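Local atomic coordinates of foldase protein PrsA (Bacillus subtilis, PDB entry 4WO7), a protein that helps secreted proteins fold outside the cell after translocation and has peptidyl-prolyl cis-trans isomerase activity. Residues D58-E63 against Y90-Q95; D47-V52 against Q239-K244; E134-K139 against Y200-K205. One frame throughout, in Å; residues are numbered along the deposited sequence.

Starting at the N terminus, the long helix 21-49 runs into residues 47-52, where contact 2 opens. Contact 1 comes next. Its segment 58-63 lies on helix 54-67 and is met by segment 90-95 of helix 81-101, closing a mostly helical loop. Contact 3 follows in series, pairing helix 130-142 with strand 200-207 in the PPIase domain. The chain then returns to helix 231-244, where contact 2 closes. Contacts 1 and 3 are thus both nested inside contact 2, and none cross. Contacts 1 and 2 touch through Leu92 and Leu93 against Val52. Contact 3 stands apart, its centre about 46 Å from that of contact 2.

Contact 1. Residues D58-E63 against Y90-Q95; sequences DNKLKE and YELLTQ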
loop_
_atom_site.group_PDB
_atom_site.type_symbol
_atom_site.label_atom_id
_atom_site.label_comp_id
_atom_site.label_asym_id
_atom_site.label_seq_id
_atom_site.Cartn_x
_atom_site.Cartn_y
_atom_site.Cartn_z
ATOM N N ASP A 58 -9.174 -11.621 24.538
ATOM C CA ASP A 58 -9.223 -10.304 25.162
ATOM C C ASP A 58 -7.829 -9.695 25.346
ATOM O O ASP A 58 -7.648 -8.497 25.158
ATOM C CB ASP A 58 -9.957 -10.393 26.504
ATOM C CG ASP A 58 -11.465 -10.515 26.335
ATOM O OD1 ASP A 58 -11.906 -11.016 25.279
ATOM O OD2 ASP A 58 -12.209 -10.124 27.260
ATOM N N ASN A 59 -6.850 -10.517 25.712
ATOM C CA ASN A 59 -5.475 -10.046 25.895
ATOM C C ASN A 59 -4.852 -9.375 24.666
ATOM O O ASN A 59 -4.216 -8.326 24.785
ATOM C CB ASN A 59 -4.592 -11.217 26.336
ATOM C CG ASN A 59 -4.861 -11.636 27.770
ATOM O OD1 ASN A 59 -5.790 -11.138 28.407
ATOM N ND2 ASN A 59 -4.071 -12.574 28.276
ATOM N N LYS A 60 -5.025 -9.972 23.489
ATOM C CA LYS A 60 -4.447 -9.405 22.273
ATOM C C LYS A 60 -5.340 -8.255 21.793
ATOM O O LYS A 60 -4.886 -7.361 21.082
ATOM C CB LYS A 60 -4.289 -10.472 21.189
ATOM C CG LYS A 60 -2.889 -10.521 20.542
ATOM C CD LYS A 60 -2.446 -9.251 19.828
ATOM C CE LYS A 60 -0.986 -9.383 19.383
ATOM N NZ LYS A 60 -0.521 -8.258 18.527
ATOM N N LEU A 61 -6.615 -8.296 22.182
ATOM C CA LEU A 61 -7.552 -7.200 21.918
ATOM C C LEU A 61 -7.153 -5.947 22.690
ATOM O O LEU A 61 -7.280 -4.828 22.192
ATOM C CB LEU A 61 -8.985 -7.603 22.284
ATOM C CG LEU A 61 -10.110 -6.661 21.835
ATOM C CD1 LEU A 61 -10.341 -6.683 20.326
ATOM C CD2 LEU A 61 -11.390 -7.026 22.591
ATOM N N LYS A 62 -6.678 -6.146 23.914
ATOM C CA LYS A 62 -6.223 -5.044 24.749
ATOM C C LYS A 62 -5.038 -4.334 24.116
ATOM O O LYS A 62 -4.985 -3.106 24.073
ATOM C CB LYS A 62 -5.819 -5.559 26.128
ATOM C CG LYS A 62 -6.965 -6.026 27.007
ATOM C CD LYS A 62 -6.453 -6.918 28.140
ATOM C CE LYS A 62 -7.590 -7.604 28.889
ATOM N NZ LYS A 62 -7.144 -8.749 29.735
ATOM N N GLU A 63 -4.090 -5.126 23.627
ATOM C CA GLU A 63 -2.899 -4.608 22.971
ATOM C C GLU A 63 -3.285 -3.789 21.747
ATOM O O GLU A 63 -2.575 -2.864 21.356
ATOM C CB GLU A 63 -1.965 -5.759 22.586
ATOM C CG GLU A 63 -1.324 -6.446 23.789
ATOM C CD GLU A 63 -0.491 -7.656 23.409
ATOM O OE1 GLU A 63 -0.125 -7.781 22.221
ATOM O OE2 GLU A 63 -0.200 -8.482 24.300
ATOM N N TYR A 90 -8.626 -14.940 14.654
ATOM C CA TYR A 90 -7.947 -15.415 13.458
ATOM C C TYR A 90 -6.446 -15.151 13.528
ATOM O O TYR A 90 -5.653 -16.031 13.198
ATOM C CB TYR A 90 -8.547 -14.769 12.208
ATOM C CG TYR A 90 -7.835 -15.133 10.925
ATOM C CD1 TYR A 90 -7.666 -16.461 10.555
ATOM C CD2 TYR A 90 -7.358 -14.151 10.068
ATOM C CE1 TYR A 90 -7.020 -16.799 9.384
ATOM C CE2 TYR A 90 -6.719 -14.482 8.884
ATOM C CZ TYR A 90 -6.555 -15.808 8.550
ATOM O OH TYR A 90 -5.918 -16.153 7.382
ATOM N N GLU A 91 -6.047 -13.961 13.972
ATOM C CA GLU A 91 -4.623 -13.663 14.111
ATOM C C GLU A 91 -3.970 -14.599 15.133
ATOM O O GLU A 91 -2.887 -15.134 14.892
ATOM C CB GLU A 91 -4.385 -12.204 14.514
ATOM C CG GLU A 91 -2.904 -11.825 14.503
ATOM C CD GLU A 91 -2.649 -10.372 14.866
ATOM O OE1 GLU A 91 -3.197 -9.902 15.888
ATOM O OE2 GLU A 91 -1.887 -9.702 14.138
ATOM N N LEU A 92 -4.626 -14.796 16.272
ATOM C CA LEU A 92 -4.080 -15.653 17.320
ATOM C C LEU A 92 -3.937 -17.087 16.813
ATOM O O LEU A 92 -2.968 -17.771 17.141
ATOM C CB LEU A 92 -4.955 -15.623 18.580
ATOM C CG LEU A 92 -5.026 -14.308 19.365
ATOM C CD1 LEU A 92 -6.051 -14.390 20.491
ATOM C CD2 LEU A 92 -3.667 -13.935 19.935
ATOM N N LEU A 93 -4.903 -17.540 16.019
ATOM C CA LEU A 93 -4.824 -18.872 15.418
ATOM C C LEU A 93 -3.644 -19.007 14.460
ATOM O O LEU A 93 -2.880 -19.970 14.540
ATOM C CB LEU A 93 -6.113 -19.210 14.671
ATOM C CG LEU A 93 -7.320 -19.546 15.547
ATOM C CD1 LEU A 93 -8.570 -19.598 14.690
ATOM C CD2 LEU A 93 -7.120 -20.872 16.272
ATOM N N THR A 94 -3.496 -18.045 13.555
ATOM C CA THR A 94 -2.410 -18.088 12.578
ATOM C C THR A 94 -1.064 -17.974 13.297
ATOM O O THR A 94 -0.038 -18.457 12.814
ATOM C CB THR A 94 -2.540 -16.964 11.525
ATOM O OG1 THR A 94 -2.635 -15.697 12.188
ATOM C CG2 THR A 94 -3.785 -17.171 10.663
ATOM N N GLN A 95 -1.083 -17.331 14.460
ATOM C CA GLN A 95 0.115 -17.195 15.276
ATOM C C GLN A 95 0.489 -18.542 15.887
ATOM O O GLN A 95 1.657 -18.938 15.902
ATOM C CB GLN A 95 -0.108 -16.157 16.375
ATOM C CG GLN A 95 0.034 -14.732 15.898
ATOM C CD GLN A 95 1.475 -14.352 15.646
ATOM O OE1 GLN A 95 2.317 -14.416 16.545
ATOM N NE2 GLN A 95 1.778 -13.996 14.406
#
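Lys60 turns at CG (chi2 -61°), while Glu91 runs extended with CG opposite its backbone N (chi1 -173°). The two side chains cross at about a right angle between helix 54-67 and helix 81-101. Leu92 meets the lysine nearer its backbone. Its CD2 methyl lies 3.6 Å from Lys60 CG and also touches CB, so the first part of the lysine serves as an apolar surface. Val88, one turn before Leu92, touches Lys60 as well.

The charged ends come near without pairing. Lys60 NZ is 4.1 Å from Glu91 OE1, beyond a salt bridge. A long salt bridge within its own helix joins Lys60 NZ to Glu63 OE1 at 3.7 Å. Glu91 OE1 has a weak hydrogen bond with Tyr64 OH. On the far helix, Thr94 OG1 donates to Glu91 O at 2.8 Å. Gln95 N donates to the same oxygen from the same face of its plane.

This is a surface contact between two helices of the helical part of the foldase. The direct touch is apolar, the Leu92 CD2 methyl against the Lys60 methylenes. The loosely matched charges probably add a mild attraction, since Lys60 lies between two carboxylates and is bonded tightly to neither.

Contact 2. Residues D47-V52 against Q239-K244; sequences DKKYKV and QKVMKK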
loop_
_atom_site.group_PDB
_atom_site.type_symbol
_atom_site.label_atom_id
_atom_site.label_comp_id
_atom_site.label_asym_id
_atom_site.label_seq_id
_atom_site.Cartn_x
_atom_site.Cartn_y
_atom_site.Cartn_z
ATOM N N ASP A 47 -9.068 -23.459 14.025
ATOM C CA ASP A 47 -9.852 -23.444 15.261
ATOM C C ASP A 47 -10.094 -24.845 15.780
ATOM O O ASP A 47 -10.283 -25.055 16.978
ATOM C CB ASP A 47 -11.206 -22.765 15.052
ATOM C CG ASP A 47 -12.009 -22.663 16.339
ATOM O OD1 ASP A 47 -11.407 -22.425 17.410
ATOM O OD2 ASP A 47 -13.248 -22.820 16.277
ATOM N N LYS A 48 -10.078 -25.805 14.869
ATOM C CA LYS A 48 -10.265 -27.198 15.236
ATOM C C LYS A 48 -8.964 -27.811 15.757
ATOM O O LYS A 48 -8.982 -28.677 16.634
ATOM C CB LYS A 48 -10.823 -27.984 14.052
ATOM C CG LYS A 48 -11.135 -29.427 14.377
ATOM C CD LYS A 48 -11.863 -30.076 13.225
ATOM C CE LYS A 48 -12.287 -31.486 13.565
ATOM N NZ LYS A 48 -13.099 -32.082 12.473
ATOM N N LYS A 49 -7.838 -27.359 15.210
ATOM C CA LYS A 49 -6.532 -27.863 15.628
ATOM C C LYS A 49 -6.081 -27.185 16.910
ATOM O O LYS A 49 -5.918 -27.837 17.940
ATOM C CB LYS A 49 -5.500 -27.649 14.519
ATOM C CG LYS A 49 -4.121 -28.242 14.799
ATOM C CD LYS A 49 -3.291 -28.303 13.525
ATOM C CE LYS A 49 -1.967 -29.007 13.768
ATOM N NZ LYS A 49 -1.144 -29.131 12.531
ATOM N N TYR A 50 -5.867 -25.875 16.842
ATOM C CA TYR A 50 -5.429 -25.125 18.005
ATOM C C TYR A 50 -6.677 -24.633 18.695
ATOM O O TYR A 50 -7.717 -24.477 18.053
ATOM C CB TYR A 50 -4.524 -23.973 17.600
ATOM C CG TYR A 50 -3.412 -24.448 16.722
ATOM C CD1 TYR A 50 -2.250 -24.979 17.257
ATOM C CD2 TYR A 50 -3.547 -24.410 15.348
ATOM C CE1 TYR A 50 -1.244 -25.436 16.445
ATOM C CE2 TYR A 50 -2.554 -24.862 14.527
ATOM C CZ TYR A 50 -1.404 -25.381 15.076
ATOM O OH TYR A 50 -0.415 -25.831 14.237
ATOM N N LYS A 51 -6.588 -24.386 19.994
ATOM C CA LYS A 51 -7.747 -23.905 20.721
ATOM C C LYS A 51 -7.446 -22.580 21.379
ATOM O O LYS A 51 -6.462 -22.430 22.102
ATOM C CB LYS A 51 -8.194 -24.929 21.763
ATOM C CG LYS A 51 -8.795 -26.193 21.171
ATOM C CD LYS A 51 -10.164 -25.917 20.566
ATOM C CE LYS A 51 -10.574 -27.000 19.586
ATOM N NZ LYS A 51 -10.743 -28.310 20.274
ATOM N N VAL A 52 -8.338 -21.630 21.124
ATOM C CA VAL A 52 -8.212 -20.276 21.625
ATOM C C VAL A 52 -9.423 -19.913 22.461
ATOM O O VAL A 52 -10.562 -19.996 22.003
ATOM C CB VAL A 52 -8.047 -19.278 20.459
ATOM C CG1 VAL A 52 -8.149 -17.834 20.935
ATOM C CG2 VAL A 52 -6.734 -19.538 19.720
ATOM N N GLN A 239 0.001 -22.511 5.558
ATOM C CA GLN A 239 -0.290 -23.257 4.339
ATOM C C GLN A 239 0.137 -24.720 4.454
ATOM O O GLN A 239 -0.425 -25.594 3.790
ATOM C CB GLN A 239 0.397 -22.597 3.139
ATOM C CG GLN A 239 -0.184 -22.976 1.792
ATOM C CD GLN A 239 -1.658 -22.648 1.668
ATOM O OE1 GLN A 239 -2.199 -21.857 2.442
ATOM N NE2 GLN A 239 -2.316 -23.255 0.687
ATOM N N LYS A 240 1.139 -24.989 5.284
ATOM C CA LYS A 240 1.527 -26.369 5.555
ATOM C C LYS A 240 0.412 -27.125 6.255
ATOM O O LYS A 240 0.195 -28.313 6.009
ATOM C CB LYS A 240 2.774 -26.429 6.420
ATOM C CG LYS A 240 4.042 -26.047 5.727
ATOM C CD LYS A 240 5.186 -26.308 6.666
ATOM C CE LYS A 240 6.523 -25.996 6.057
ATOM N NZ LYS A 240 7.565 -26.302 7.065
ATOM N N VAL A 241 -0.287 -26.427 7.141
ATOM C CA VAL A 241 -1.370 -27.033 7.891
ATOM C C VAL A 241 -2.522 -27.288 6.937
ATOM O O VAL A 241 -3.199 -28.312 7.029
ATOM C CB VAL A 241 -1.847 -26.136 9.053
ATOM C CG1 VAL A 241 -2.942 -26.827 9.842
ATOM C CG2 VAL A 241 -0.693 -25.787 9.976
HETATM N N MSE A 242 -2.725 -26.358 6.007
HETATM C CA MSE A 242 -3.851 -26.425 5.088
HETATM C C MSE A 242 -3.718 -27.576 4.088
HETATM O O MSE A 242 -4.720 -28.180 3.706
HETATM C CB MSE A 242 -4.003 -25.096 4.343
HETATM C CG MSE A 242 -4.399 -23.911 5.228
HETATM SE SE MSE A 242 -5.981 -24.243 6.330
HETATM C CE MSE A 242 -7.080 -25.076 4.961
ATOM N N LYS A 243 -2.496 -27.885 3.662
ATOM C CA LYS A 243 -2.289 -29.035 2.776
ATOM C C LYS A 243 -2.596 -30.348 3.487
ATOM O O LYS A 243 -3.179 -31.255 2.892
ATOM C CB LYS A 243 -0.866 -29.083 2.214
ATOM C CG LYS A 243 -0.611 -28.151 1.043
ATOM C CD LYS A 243 0.794 -28.349 0.508
ATOM C CE LYS A 243 1.025 -27.567 -0.768
ATOM N NZ LYS A 243 2.395 -27.812 -1.290
ATOM N N LYS A 244 -2.201 -30.452 4.754
ATOM C CA LYS A 244 -2.407 -31.683 5.509
ATOM C C LYS A 244 -3.892 -31.911 5.773
ATOM O O LYS A 244 -4.294 -32.993 6.200
ATOM C CB LYS A 244 -1.656 -31.644 6.842
ATOM C CG LYS A 244 -0.146 -31.767 6.728
ATOM C CD LYS A 244 0.487 -32.071 8.088
ATOM C CE LYS A 244 1.341 -30.927 8.638
ATOM N NZ LYS A 244 0.646 -30.043 9.616
#
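Lys49 reaches out as a straight chain and meets Val241 tip to tip. Its CG stands opposite the backbone N (chi1 -175°), and every later torsion is also extended. This carries CD and NZ across to helix 231-244. Val241 CG1 lies 4.0 Å from Lys49 CD, and Lys49 NZ is equally near that methyl. The lysine therefore touches the valine with its CD methylene and with its charged end.

The two methyls of Val241 are divided between two partners. CG1 takes Lys49. CG2 points to the end of Tyr50, with Tyr50 OH at 4.3 Å. Tyr50 is the first residue to leave helical geometry after helix 21-49, and its side chain still extends toward Val241. The ring is also covered on one face by its neighbour, as Lys49 CG sits 3.7 Å above the plane, offset toward the rim. The two side chains thus travel together from the helix end. Leu46 and Asn101 also touch Val241, and Asn101 with Asp100 touches Tyr50, so helix 81-101 joins the same packing.

Lys244 behaves differently. Its chain bends at chi3 (-112°) and chi4 (97°), which brings its amino group round to the end of Lys49; the two side chains cross at about a right angle. Lys49 NZ and Lys244 NZ are modelled 3.5 Å apart, two like charges close together.

The contact joins the end of helix 21-49 to helix 231-244, far apart in sequence. Its chemistry is mixed. Apolar packing around the buried Val241 probably favours the join, whereas the two like-charged lysine ends would probably disfavour close approach, and both residues are exposed, where solvent could screen them.

Contact 3. Residues E134-K139 against Y200-K205; sequences EEVEKK and YHIIKK
Ile202 pushes its CD1 methyl against Val136, overlapping both CB and CG1 of the valine. The nearest approach is 3.6 Å, from Ile202 CD1 to Val136 CG1. With CG1 opposite its carbonyl carbon (chi1 -70°) and CD1 extended beyond it (chi2 164°), the isoleucine directs its long branch toward the helix. The two side chains cross obliquely.

Glu137 meets the same residue from the next position on the helix. Its chain bends at chi2 (68°), which lays the carboxylate beside the isoleucine. Glu137 OE1 is 3.6 Å from Ile202 CG1 and is as close to CD1. The CG2 methyl of Ile202 is further from that oxygen, at 4.1 Å. No hydrogen bond spans the two segments.

This is helix-on-sheet packing in the parvulin-type PPIase domain. Helix 130-142 covers one face of an antiparallel sheet in which strand 200-207 lies beside strand 119-127. Ile202 is hydrogen-bonded through its backbone to Ile125 of that strand, and Ile125 also touches Val136. Leu140, Phe146 and Val190 surround the isoleucine further. His201 points to the other face, where its ring meets those of His124 and Phe178.

With only a methyl group left by an alanine at Ile202, Val136 CG1 would probably lose its apolar partner on this strand and a gap would be likely to open under the helix. Tyr153 of helix 146-153 touches Val136 as well, so a second helix borders the same side of the domain.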
loop_
_atom_site.group_PDB
_atom_site.type_symbol
_atom_site.label_atom_id
_atom_site.label_comp_id
_atom_site.label_asym_id
_atom_site.label_seq_id
_atom_site.Cartn_x
_atom_site.Cartn_y
_atom_site.Cartn_z
ATOM N N GLU A 134 12.745 16.496 33.888
ATOM C CA GLU A 134 13.290 16.513 35.242
ATOM C C GLU A 134 12.238 16.033 36.237
ATOM O O GLU A 134 12.570 15.519 37.304
ATOM C CB GLU A 134 13.782 17.912 35.616
ATOM C CG GLU A 134 15.021 18.338 34.842
ATOM C CD GLU A 134 15.444 19.768 35.121
ATOM O OE1 GLU A 134 16.617 19.964 35.513
ATOM O OE2 GLU A 134 14.625 20.691 34.911
ATOM N N GLU A 135 10.969 16.202 35.876
ATOM C CA GLU A 135 9.868 15.646 36.655
ATOM C C GLU A 135 9.954 14.128 36.640
ATOM O O GLU A 135 9.818 13.468 37.670
ATOM C CB GLU A 135 8.523 16.094 36.078
ATOM C CG GLU A 135 7.305 15.515 36.789
ATOM C CD GLU A 135 5.994 16.005 36.194
ATOM O OE1 GLU A 135 6.019 16.549 35.068
ATOM O OE2 GLU A 135 4.941 15.843 36.848
ATOM N N VAL A 136 10.201 13.592 35.451
ATOM C CA VAL A 136 10.331 12.158 35.249
ATOM C C VAL A 136 11.642 11.649 35.832
ATOM O O VAL A 136 11.699 10.542 36.368
ATOM C CB VAL A 136 10.250 11.800 33.750
ATOM C CG1 VAL A 136 10.536 10.322 33.510
ATOM C CG2 VAL A 136 8.896 12.194 33.191
ATOM N N GLU A 137 12.689 12.459 35.726
ATOM C CA GLU A 137 13.982 12.093 36.287
ATOM C C GLU A 137 13.837 11.918 37.798
ATOM O O GLU A 137 14.435 11.017 38.388
ATOM C CB GLU A 137 15.041 13.147 35.956
ATOM C CG GLU A 137 16.465 12.671 36.187
ATOM C CD GLU A 137 16.880 11.589 35.207
ATOM O OE1 GLU A 137 16.655 11.770 33.990
ATOM O OE2 GLU A 137 17.425 10.557 35.650
ATOM N N LYS A 138 13.035 12.780 38.420
ATOM C CA LYS A 138 12.815 12.702 39.863
ATOM C C LYS A 138 11.914 11.537 40.256
ATOM O O LYS A 138 12.102 10.930 41.308
ATOM C CB LYS A 138 12.220 14.001 40.415
ATOM C CG LYS A 138 13.208 15.143 40.534
ATOM C CD LYS A 138 12.531 16.414 41.011
ATOM C CE LYS A 138 13.519 17.562 41.080
ATOM N NZ LYS A 138 14.627 17.294 42.052
ATOM N N LYS A 139 10.955 11.204 39.403
ATOM C CA LYS A 139 10.071 10.077 39.678
ATOM C C LYS A 139 10.863 8.771 39.597
ATOM O O LYS A 139 10.598 7.822 40.337
ATOM C CB LYS A 139 8.885 10.092 38.706
ATOM C CG LYS A 139 7.795 11.063 39.144
ATOM C CD LYS A 139 6.583 11.066 38.219
ATOM C CE LYS A 139 5.379 11.736 38.869
ATOM N NZ LYS A 139 4.844 10.899 39.974
ATOM N N TYR A 200 12.985 16.074 24.490
ATOM C CA TYR A 200 13.933 15.589 25.494
ATOM C C TYR A 200 13.776 14.111 25.811
ATOM O O TYR A 200 12.670 13.594 25.964
ATOM C CB TYR A 200 13.816 16.387 26.793
ATOM C CG TYR A 200 14.476 17.740 26.723
ATOM C CD1 TYR A 200 13.830 18.835 26.172
ATOM C CD2 TYR A 200 15.764 17.912 27.206
ATOM C CE1 TYR A 200 14.448 20.068 26.115
ATOM C CE2 TYR A 200 16.389 19.133 27.152
ATOM C CZ TYR A 200 15.732 20.210 26.603
ATOM O OH TYR A 200 16.369 21.429 26.550
ATOM N N HIS A 201 14.923 13.447 25.902
ATOM C CA HIS A 201 14.991 12.005 26.075
ATOM C C HIS A 201 15.601 11.618 27.406
ATOM O O HIS A 201 16.560 12.238 27.866
ATOM C CB HIS A 201 15.823 11.362 24.968
ATOM C CG HIS A 201 15.271 11.559 23.593
ATOM N ND1 HIS A 201 14.926 10.505 22.781
ATOM C CD2 HIS A 201 15.005 12.685 22.889
ATOM C CE1 HIS A 201 14.472 10.969 21.629
ATOM N NE2 HIS A 201 14.509 12.288 21.671
ATOM N N ILE A 202 15.028 10.593 28.022
ATOM C CA ILE A 202 15.702 9.868 29.084
ATOM C C ILE A 202 15.999 8.483 28.538
ATOM O O ILE A 202 15.086 7.707 28.275
ATOM C CB ILE A 202 14.866 9.773 30.370
ATOM C CG1 ILE A 202 14.763 11.149 31.030
ATOM C CG2 ILE A 202 15.521 8.815 31.363
ATOM C CD1 ILE A 202 13.664 11.252 32.060
ATOM N N ILE A 203 17.283 8.178 28.386
ATOM C CA ILE A 203 17.704 6.928 27.769
ATOM C C ILE A 203 18.221 5.954 28.806
ATOM O O ILE A 203 18.949 6.337 29.718
ATOM C CB ILE A 203 18.821 7.120 26.726
ATOM C CG1 ILE A 203 18.543 8.335 25.840
ATOM C CG2 ILE A 203 18.945 5.855 25.876
ATOM C CD1 ILE A 203 19.665 8.647 24.873
ATOM N N LYS A 204 17.819 4.694 28.664
ATOM C CA LYS A 204 18.345 3.629 29.503
ATOM C C LYS A 204 18.951 2.563 28.607
ATOM O O LYS A 204 18.248 1.876 27.869
ATOM C CB LYS A 204 17.255 3.010 30.375
ATOM C CG LYS A 204 17.763 1.909 31.299
ATOM C CD LYS A 204 16.660 1.368 32.195
ATOM C CE LYS A 204 17.031 0.015 32.787
ATOM N NZ LYS A 204 15.848 -0.728 33.311
ATOM N N LYS A 205 20.267 2.426 28.678
ATOM C CA LYS A 205 20.966 1.393 27.936
ATOM C C LYS A 205 20.681 0.052 28.593
ATOM O O LYS A 205 21.009 -0.132 29.764
ATOM C CB LYS A 205 22.465 1.691 27.907
ATOM C CG LYS A 205 23.262 0.788 26.990
ATOM C CD LYS A 205 24.703 1.256 26.882
ATOM C CE LYS A 205 25.660 0.147 26.489
ATOM N NZ LYS A 205 27.023 0.721 26.316
#